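Local coordinates for protein phosphoglycerate kinase (Coxiella burnetii, PDB 4NG4) that catalyses the reversible transfer of a phosphate group between ATP and 3-phosphoglycerate, the second step in the glycolytic conversion of glyceraldehyde 3-phosphate to pyruvate, at residues E46-A51 / A86-L91; F232-G237 / S243-E248; V271-A276 / D291-N296. All coordinates share one frame; numbering follows the deposited sequence.

Interaction 1. Residues E46-A51 / A86-L91; sequences ERIVRA and APVARL
Ile48 and Val88 mark the nearest approach of two helical turns, 46-51 and 86-91, with their CA atoms 8.0 Å apart; within each turn the backbone bonds run from residue i+4 to residue i, as from Arg50 N to Glu46 O. No hydrogen bond joins the two turns, and the contact is wholly apolar. Ile48 carries one side of it: its CB is directed at the facing helix, chi1 (-58°) sets CG1 beside the backbone N, and CD1 at its end reaches Leu91, while CG2 branches off anti to that N. Leu91 answers from the other helix, its CG anti to the backbone N (chi1 -159°) and its CD1 directed at Ile48. The side chains cross at a slant, Ile48 CD1 lying 3.4 Å from Leu91 CD1, and the same Leu91 methyl also comes within 4.0 Å of Ile48 CG2. Val88, one turn before Leu91, closes the contact more loosely, its CG1 4.4 Å from Ile48 CG1. Ile48 and Val88 are buried, whereas Leu91 keeps part of its surface exposed. Arg47, the residue before Ile48 and predicted to bind substrate, touches Asn34. Val88 rests on Leu119, so helix 86-94 lies on strand 117-120 of the parallel sheet, and helix 46-60 packs beside it and, through Ile48, on the loop at Val35.

Interaction 2. Residues F232-G237 / S243-E248; sequences FLKAQG and SLCENE
Lys234 reaches out from the last turn of helix 227-235 and brings its ammonium group up to Asn247 and Cys245 in the loop that leads to helix 250-263. Its CG stands anti to the backbone N (chi1 180°), and the chain bends at the second torsion before running on extended to NZ. The lysine and asparagine side chains lie obliquely to each other rather than alongside. Asn247 starts out beside the contact, but with CG next to its own backbone N its amide end is carried toward the lysine and presents OD1. The hydrogen bond from Lys234 NZ to Asn247 OD1 measures 3.1 Å; the donor lies in the carbonyl plane on a lone pair, with a C=O...N angle of 132°. The aliphatic part follows the same path, Lys234 CE lying 3.4 Å from Asn247 OD1. Cys245 approaches from the loop with SG between its backbone N and carbonyl carbon (chi1 74°), and the sulfur lies 3.2 Å from Lys234 NZ. Lys234 also rests on Leu250, while Cys245 touches Thr231 one turn earlier on helix 227-235. Gly237, the first residue to leave helical angles, has positive phi and closes a Schellman motif. Nearby Leu244 touches the bound ADP, although the lysine contact itself lies apart from the annotated sites. Chemically, this is a surface contact in which one neutral amide oxygen accepts from a cationic lysine: a polar tie between helix end and loop, with sulfur beside the ammonium group, while neither Glu246 nor Glu248 meets the lysine.

Interaction 3. Residues V271-A276 / D291-N296; sequences VDVIVA and DAVTSN
Val293 has the largest share of the surface buried between these segments, and its partners are Val275 and Val273, two residues of the same strand, 272-276. The three are buried and meet through methyl groups alone. Val273 and Val275, alternate residues on the strand, both direct CB toward the loop 291-296, while the intervening Ile274 turns to the other face and packs on Val287. Val293 uses a single branch for both partners: its CG2 lies 4.2 Å from Val273 CG2 and also 4.2 Å from Val275 CG1. With chi1 near 180°, CG1 of Val293 is anti to its backbone N, leaving CG2 to face the two strand valines. The backbones stay well apart, the CA atoms of Val275 and Val293 being 7.7 Å from each other, and no hydrogen bond joins the segments. Val273 also packs against Ile299 of strand 298-300, and Val275 against Lys288 of strand 286-289. Strand 272-276 is the middle member of a small three-stranded antiparallel sheet, and the segment 291-296 belongs to the connection between its two outer strands. The arrangement is that of a connecting loop laid over one face of such a sheet and anchored by an apolar side chain.

Overall arrangement
The contacts follow one another along the chain, interaction 1 closing before interaction 2 and interaction 2 before interaction 3. Interaction 1 belongs to the N-terminal domain, whose six-stranded parallel sheet includes strand 117-120; the other two lie on the opposite side of the chain's centre, in the nucleotide-binding C-terminal domain. Their centres are 45 and 48 Å from that of interaction 1. Interactions 2 and 3 are neighbours, centres 13 Å apart, bridged indirectly: Ser243 of interaction 2 hydrogen-bonds to Ile299, on which Val273 of interaction 3 packs. This fits the two-domain phosphoglycerate kinase fold, with predicted substrate residues near interaction 1 and bound ADP touched by Leu244 of interaction 2 but not reached by interaction 3.

Interaction 1. Residues E46-A51 / A86-L91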
loop_
_atom_site.group_PDB
_atom_site.type_symbol
_atom_site.label_atom_id
_atom_site.label_comp_id
_atom_site.label_asym_id
_atom_site.label_seq_id
_atom_site.Cartn_x
_atom_site.Cartn_y
_atom_site.Cartn_z
ATOM N N GLU A 46 -15.518 -0.096 -3.408
ATOM C CA GLU A 46 -14.849 -1.082 -2.567
ATOM C C GLU A 46 -14.423 -0.476 -1.222
ATOM O O GLU A 46 -14.393 -1.186 -0.207
ATOM C CB GLU A 46 -13.657 -1.705 -3.324
ATOM C CG GLU A 46 -12.767 -2.679 -2.528
ATOM C CD GLU A 46 -13.447 -3.981 -2.121
ATOM O OE1 GLU A 46 -14.691 -4.024 -2.025
ATOM O OE2 GLU A 46 -12.718 -4.967 -1.868
ATOM N N ARG A 47 -14.142 0.830 -1.211
ATOM C CA ARG A 47 -13.665 1.506 -0.010
ATOM C C ARG A 47 -14.779 1.707 0.983
ATOM O O ARG A 47 -14.565 1.601 2.190
ATOM C CB ARG A 47 -13.038 2.852 -0.343
ATOM C CG ARG A 47 -12.129 2.786 -1.537
ATOM C CD ARG A 47 -11.137 3.924 -1.618
ATOM N NE ARG A 47 -10.382 3.813 -2.869
ATOM C CZ ARG A 47 -9.303 4.525 -3.182
ATOM N NH1 ARG A 47 -8.814 5.425 -2.344
ATOM N NH2 ARG A 47 -8.709 4.320 -4.348
ATOM N N ILE A 48 -15.970 2.008 0.485
ATOM C CA ILE A 48 -17.137 2.111 1.363
ATOM C C ILE A 48 -17.436 0.737 1.962
ATOM O O ILE A 48 -17.601 0.611 3.178
ATOM C CB ILE A 48 -18.392 2.623 0.624
ATOM C CG1 ILE A 48 -18.130 3.996 -0.018
ATOM C CG2 ILE A 48 -19.575 2.705 1.583
ATOM C CD1 ILE A 48 -18.889 4.204 -1.318
ATOM N N VAL A 49 -17.483 -0.284 1.101
ATOM C CA VAL A 49 -17.747 -1.669 1.528
ATOM C C VAL A 49 -16.739 -2.113 2.604
ATOM O O VAL A 49 -17.096 -2.815 3.557
ATOM C CB VAL A 49 -17.736 -2.671 0.319
ATOM C CG1 VAL A 49 -17.766 -4.119 0.802
ATOM C CG2 VAL A 49 -18.906 -2.415 -0.625
ATOM N N ARG A 50 -15.487 -1.682 2.448
ATOM C CA ARG A 50 -14.420 -1.998 3.402
ATOM C C ARG A 50 -14.615 -1.229 4.723
ATOM O O ARG A 50 -14.495 -1.793 5.801
ATOM C CB ARG A 50 -13.052 -1.674 2.780
ATOM C CG ARG A 50 -12.032 -2.828 2.746
ATOM C CD ARG A 50 -11.237 -2.871 1.415
ATOM N NE ARG A 50 -11.007 -1.530 0.863
ATOM C CZ ARG A 50 -10.486 -1.268 -0.335
ATOM N NH1 ARG A 50 -10.094 -2.262 -1.138
ATOM N NH2 ARG A 50 -10.342 -0.001 -0.730
ATOM N N ALA A 51 -14.944 0.051 4.627
ATOM C CA ALA A 51 -15.120 0.898 5.805
ATOM C C ALA A 51 -16.412 0.616 6.590
ATOM O O ALA A 51 -16.521 1.000 7.760
ATOM C CB ALA A 51 -15.061 2.371 5.405
ATOM N N ALA A 86 -21.273 13.992 -1.173
ATOM C CA ALA A 86 -22.724 13.789 -1.286
ATOM C C ALA A 86 -23.078 12.392 -1.803
ATOM O O ALA A 86 -23.808 11.669 -1.129
ATOM C CB ALA A 86 -23.373 14.895 -2.177
ATOM N N PRO A 87 -22.556 11.996 -2.989
ATOM C CA PRO A 87 -22.861 10.652 -3.525
ATOM C C PRO A 87 -22.479 9.515 -2.568
ATOM O O PRO A 87 -23.148 8.485 -2.520
ATOM C CB PRO A 87 -22.038 10.588 -4.820
ATOM C CG PRO A 87 -21.820 12.015 -5.214
ATOM C CD PRO A 87 -21.657 12.738 -3.900
ATOM N N VAL A 88 -21.420 9.719 -1.802
ATOM C CA VAL A 88 -21.045 8.769 -0.781
ATOM C C VAL A 88 -22.142 8.712 0.268
ATOM O O VAL A 88 -22.585 7.626 0.635
ATOM C CB VAL A 88 -19.729 9.155 -0.098
ATOM C CG1 VAL A 88 -19.329 8.079 0.928
ATOM C CG2 VAL A 88 -18.642 9.374 -1.140
ATOM N N ALA A 89 -22.594 9.884 0.722
ATOM C CA ALA A 89 -23.596 10.000 1.791
ATOM C C ALA A 89 -24.911 9.290 1.446
ATOM O O ALA A 89 -25.593 8.738 2.329
ATOM C CB ALA A 89 -23.854 11.461 2.107
ATOM N N ARG A 90 -25.274 9.318 0.169
ATOM C CA ARG A 90 -26.429 8.569 -0.291
ATOM C C ARG A 90 -26.100 7.081 -0.270
ATOM O O ARG A 90 -26.900 6.261 0.178
ATOM C CB ARG A 90 -26.832 9.016 -1.699
ATOM C CG ARG A 90 -27.493 10.398 -1.732
ATOM C CD ARG A 90 -27.844 10.836 -3.153
ATOM N NE ARG A 90 -26.657 11.223 -3.917
ATOM C CZ ARG A 90 -26.670 11.612 -5.194
ATOM N NH1 ARG A 90 -27.814 11.669 -5.881
ATOM N NH2 ARG A 90 -25.529 11.942 -5.790
ATOM N N LEU A 91 -24.908 6.740 -0.748
ATOM C CA LEU A 91 -24.495 5.344 -0.858
ATOM C C LEU A 91 -24.229 4.689 0.507
ATOM O O LEU A 91 -24.315 3.471 0.628
ATOM C CB LEU A 91 -23.273 5.240 -1.781
ATOM C CG LEU A 91 -22.943 3.889 -2.437
ATOM C CD1 LEU A 91 -22.036 3.065 -1.547
ATOM C CD2 LEU A 91 -24.196 3.116 -2.812
#

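Interaction 2. Residues F232-G237 / S243-E248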
loop_
_atom_site.group_PDB
_atom_site.type_symbol
_atom_site.label_atom_id
_atom_site.label_comp_id
_atom_site.label_asym_id
_atom_site.label_seq_id
_atom_site.Cartn_x
_atom_site.Cartn_y
_atom_site.Cartn_z
ATOM N N PHE A 232 20.803 -4.208 -11.242
ATOM C CA PHE A 232 21.704 -5.043 -10.447
ATOM C C PHE A 232 22.635 -5.886 -11.322
ATOM O O PHE A 232 23.849 -5.964 -11.073
ATOM C CB PHE A 232 20.918 -5.938 -9.486
ATOM C CG PHE A 232 20.566 -5.271 -8.181
ATOM C CD1 PHE A 232 21.441 -5.320 -7.118
ATOM C CD2 PHE A 232 19.368 -4.627 -8.026
ATOM C CE1 PHE A 232 21.135 -4.726 -5.917
ATOM C CE2 PHE A 232 19.047 -4.027 -6.846
ATOM C CZ PHE A 232 19.938 -4.073 -5.777
ATOM N N LEU A 233 22.054 -6.504 -12.344
ATOM C CA LEU A 233 22.808 -7.251 -13.330
ATOM C C LEU A 233 23.920 -6.406 -13.995
ATOM O O LEU A 233 24.971 -6.929 -14.381
ATOM C CB LEU A 233 21.849 -7.783 -14.397
ATOM C CG LEU A 233 20.834 -8.907 -14.095
ATOM C CD1 LEU A 233 20.029 -9.262 -15.348
ATOM C CD2 LEU A 233 21.527 -10.151 -13.577
ATOM N N LYS A 234 23.690 -5.106 -14.145
ATOM C CA LYS A 234 24.660 -4.228 -14.789
ATOM C C LYS A 234 25.727 -3.748 -13.783
ATOM O O LYS A 234 26.903 -3.557 -14.147
ATOM C CB LYS A 234 23.930 -3.050 -15.438
ATOM C CG LYS A 234 24.817 -2.038 -16.151
ATOM C CD LYS A 234 24.060 -1.444 -17.291
ATOM C CE LYS A 234 24.575 -0.104 -17.718
ATOM N NZ LYS A 234 23.610 0.388 -18.778
ATOM N N ALA A 235 25.325 -3.577 -12.522
ATOM C CA ALA A 235 26.283 -3.351 -11.428
ATOM C C ALA A 235 27.246 -4.508 -11.299
ATOM O O ALA A 235 28.384 -4.295 -10.944
ATOM C CB ALA A 235 25.563 -3.136 -10.106
ATOM N N GLN A 236 26.786 -5.723 -11.584
ATOM C CA GLN A 236 27.642 -6.916 -11.566
ATOM C C GLN A 236 28.549 -7.061 -12.791
ATOM O O GLN A 236 29.436 -7.901 -12.808
ATOM C CB GLN A 236 26.796 -8.183 -11.413
ATOM C CG GLN A 236 26.208 -8.349 -10.015
ATOM C CD GLN A 236 26.065 -9.799 -9.624
ATOM O OE1 GLN A 236 25.871 -10.692 -10.465
ATOM N NE2 GLN A 236 26.174 -10.047 -8.342
ATOM N N GLY A 237 28.311 -6.265 -13.818
ATOM C CA GLY A 237 29.183 -6.242 -14.986
ATOM C C GLY A 237 28.657 -6.993 -16.201
ATOM O O GLY A 237 29.380 -7.170 -17.168
ATOM N N SER A 243 18.189 -2.415 -22.307
ATOM C CA SER A 243 17.291 -2.674 -21.157
ATOM C C SER A 243 17.173 -1.474 -20.246
ATOM O O SER A 243 18.130 -0.732 -20.078
ATOM C CB SER A 243 17.764 -3.869 -20.305
ATOM O OG SER A 243 17.928 -5.036 -21.088
ATOM N N LEU A 244 15.992 -1.318 -19.647
ATOM C CA LEU A 244 15.737 -0.290 -18.665
ATOM C C LEU A 244 16.671 -0.480 -17.468
ATOM O O LEU A 244 16.788 -1.587 -16.926
ATOM C CB LEU A 244 14.289 -0.348 -18.201
ATOM C CG LEU A 244 13.763 0.976 -17.611
ATOM C CD1 LEU A 244 13.652 2.054 -18.715
ATOM C CD2 LEU A 244 12.435 0.768 -16.887
ATOM N N CYS A 245 17.370 0.592 -17.104
ATOM C CA CYS A 245 18.302 0.600 -15.989
ATOM C C CYS A 245 18.560 2.026 -15.540
ATOM O O CYS A 245 18.373 2.978 -16.298
ATOM C CB CYS A 245 19.635 -0.053 -16.367
ATOM S SG CYS A 245 20.705 0.970 -17.445
ATOM N N GLU A 246 19.004 2.168 -14.300
ATOM C CA GLU A 246 19.369 3.467 -13.772
ATOM C C GLU A 246 20.855 3.447 -13.511
ATOM O O GLU A 246 21.290 2.952 -12.469
ATOM C CB GLU A 246 18.579 3.784 -12.500
ATOM C CG GLU A 246 17.148 4.183 -12.766
ATOM C CD GLU A 246 16.400 4.637 -11.527
ATOM O OE1 GLU A 246 16.316 3.845 -10.560
ATOM O OE2 GLU A 246 15.862 5.776 -11.538
ATOM N N ASN A 247 21.627 3.960 -14.475
ATOM C CA ASN A 247 23.087 4.043 -14.362
ATOM C C ASN A 247 23.532 4.766 -13.111
ATOM O O ASN A 247 24.564 4.444 -12.526
ATOM C CB ASN A 247 23.687 4.783 -15.564
ATOM C CG ASN A 247 23.908 3.891 -16.783
ATOM O OD1 ASN A 247 23.209 2.903 -16.993
ATOM N ND2 ASN A 247 24.886 4.246 -17.591
ATOM N N GLU A 248 22.768 5.764 -12.699
ATOM C CA GLU A 248 23.191 6.596 -11.580
ATOM C C GLU A 248 23.116 5.895 -10.235
ATOM O O GLU A 248 23.600 6.426 -9.233
ATOM C CB GLU A 248 22.438 7.931 -11.578
ATOM C CG GLU A 248 23.239 9.024 -12.306
ATOM C CD GLU A 248 22.395 10.162 -12.792
ATOM O OE1 GLU A 248 21.224 10.241 -12.397
ATOM O OE2 GLU A 248 22.909 10.985 -13.570
#

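Interaction 3. Residues V271-A276 / D291-N296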
loop_
_atom_site.group_PDB
_atom_site.type_symbol
_atom_site.label_atom_id
_atom_site.label_comp_id
_atom_site.label_asym_id
_atom_site.label_seq_id
_atom_site.Cartn_x
_atom_site.Cartn_y
_atom_site.Cartn_z
ATOM N N VAL A 271 19.309 -15.374 -14.182
ATOM C CA VAL A 271 20.360 -16.052 -14.974
ATOM C C VAL A 271 19.937 -16.212 -16.448
ATOM O O VAL A 271 20.784 -16.219 -17.343
ATOM C CB VAL A 271 20.786 -17.408 -14.380
ATOM C CG1 VAL A 271 20.962 -17.306 -12.884
ATOM C CG2 VAL A 271 19.775 -18.470 -14.712
ATOM N N ASP A 272 18.634 -16.334 -16.693
ATOM C CA ASP A 272 18.088 -16.297 -18.055
ATOM C C ASP A 272 16.921 -15.301 -18.167
ATOM O O ASP A 272 16.199 -15.082 -17.198
ATOM C CB ASP A 272 17.689 -17.707 -18.545
ATOM C CG ASP A 272 16.670 -18.418 -17.638
ATOM O OD1 ASP A 272 16.236 -17.865 -16.606
ATOM O OD2 ASP A 272 16.301 -19.559 -17.982
ATOM N N VAL A 273 16.760 -14.705 -19.351
ATOM C CA VAL A 273 15.774 -13.632 -19.601
ATOM C C VAL A 273 15.138 -13.773 -20.981
ATOM O O VAL A 273 15.671 -14.467 -21.840
ATOM C CB VAL A 273 16.443 -12.229 -19.557
ATOM C CG1 VAL A 273 16.883 -11.868 -18.146
ATOM C CG2 VAL A 273 17.618 -12.169 -20.510
ATOM N N ILE A 274 14.005 -13.121 -21.214
ATOM C CA ILE A 274 13.480 -13.089 -22.573
ATOM C C ILE A 274 13.588 -11.698 -23.159
ATOM O O ILE A 274 13.133 -10.722 -22.572
ATOM C CB ILE A 274 12.044 -13.609 -22.694
ATOM C CG1 ILE A 274 11.630 -13.677 -24.164
ATOM C CG2 ILE A 274 11.092 -12.712 -21.980
ATOM C CD1 ILE A 274 10.713 -14.871 -24.485
ATOM N N VAL A 275 14.195 -11.634 -24.336
ATOM C CA VAL A 275 14.555 -10.379 -24.964
ATOM C C VAL A 275 13.891 -10.247 -26.317
ATOM O O VAL A 275 13.535 -11.231 -26.946
ATOM C CB VAL A 275 16.103 -10.239 -25.136
ATOM C CG1 VAL A 275 16.824 -10.531 -23.841
ATOM C CG2 VAL A 275 16.633 -11.162 -26.213
ATOM N N ALA A 276 13.716 -9.007 -26.741
ATOM C CA ALA A 276 13.199 -8.675 -28.056
ATOM C C ALA A 276 13.825 -7.345 -28.421
ATOM O O ALA A 276 14.381 -6.664 -27.557
ATOM C CB ALA A 276 11.693 -8.562 -28.026
ATOM N N ASP A 291 24.506 -13.959 -20.501
ATOM C CA ASP A 291 25.703 -13.862 -21.357
ATOM C C ASP A 291 25.400 -13.241 -22.712
ATOM O O ASP A 291 26.134 -12.385 -23.193
ATOM C CB ASP A 291 26.285 -15.258 -21.670
ATOM C CG ASP A 291 26.674 -16.049 -20.431
ATOM O OD1 ASP A 291 27.141 -15.452 -19.434
ATOM O OD2 ASP A 291 26.531 -17.293 -20.473
ATOM N N ALA A 292 24.319 -13.723 -23.324
ATOM C CA ALA A 292 24.118 -13.614 -24.773
ATOM C C ALA A 292 23.334 -12.385 -25.230
ATOM O O ALA A 292 23.065 -12.273 -26.417
ATOM C CB ALA A 292 23.449 -14.883 -25.297
ATOM N N VAL A 293 23.013 -11.461 -24.316
ATOM C CA VAL A 293 22.264 -10.248 -24.664
ATOM C C VAL A 293 23.125 -9.299 -25.515
ATOM O O VAL A 293 24.131 -8.774 -25.036
ATOM C CB VAL A 293 21.743 -9.483 -23.408
ATOM C CG1 VAL A 293 20.973 -8.228 -23.816
ATOM C CG2 VAL A 293 20.845 -10.376 -22.558
ATOM N N THR A 294 22.704 -9.080 -26.764
ATOM C CA THR A 294 23.432 -8.236 -27.707
ATOM C C THR A 294 23.047 -6.761 -27.507
ATOM O O THR A 294 22.257 -6.432 -26.624
ATOM C CB THR A 294 23.202 -8.705 -29.162
ATOM O OG1 THR A 294 21.838 -8.491 -29.555
ATOM C CG2 THR A 294 23.549 -10.191 -29.288
ATOM N N SER A 295 23.608 -5.871 -28.320
ATOM C CA SER A 295 23.623 -4.450 -27.989
ATOM C C SER A 295 22.338 -3.677 -28.272
ATOM O O SER A 295 22.203 -2.545 -27.812
ATOM C CB SER A 295 24.803 -3.749 -28.663
ATOM O OG SER A 295 24.546 -3.494 -30.034
ATOM N N ASN A 296 21.401 -4.241 -29.016
ATOM C CA ASN A 296 20.103 -3.564 -29.174
ATOM C C ASN A 296 18.927 -4.493 -28.965
ATOM O O ASN A 296 17.976 -4.491 -29.739
ATOM C CB ASN A 296 19.997 -2.798 -30.505
ATOM C CG ASN A 296 20.170 -3.680 -31.702
ATOM O OD1 ASN A 296 20.598 -4.827 -31.587
ATOM N ND2 ASN A 296 19.841 -3.150 -32.873
#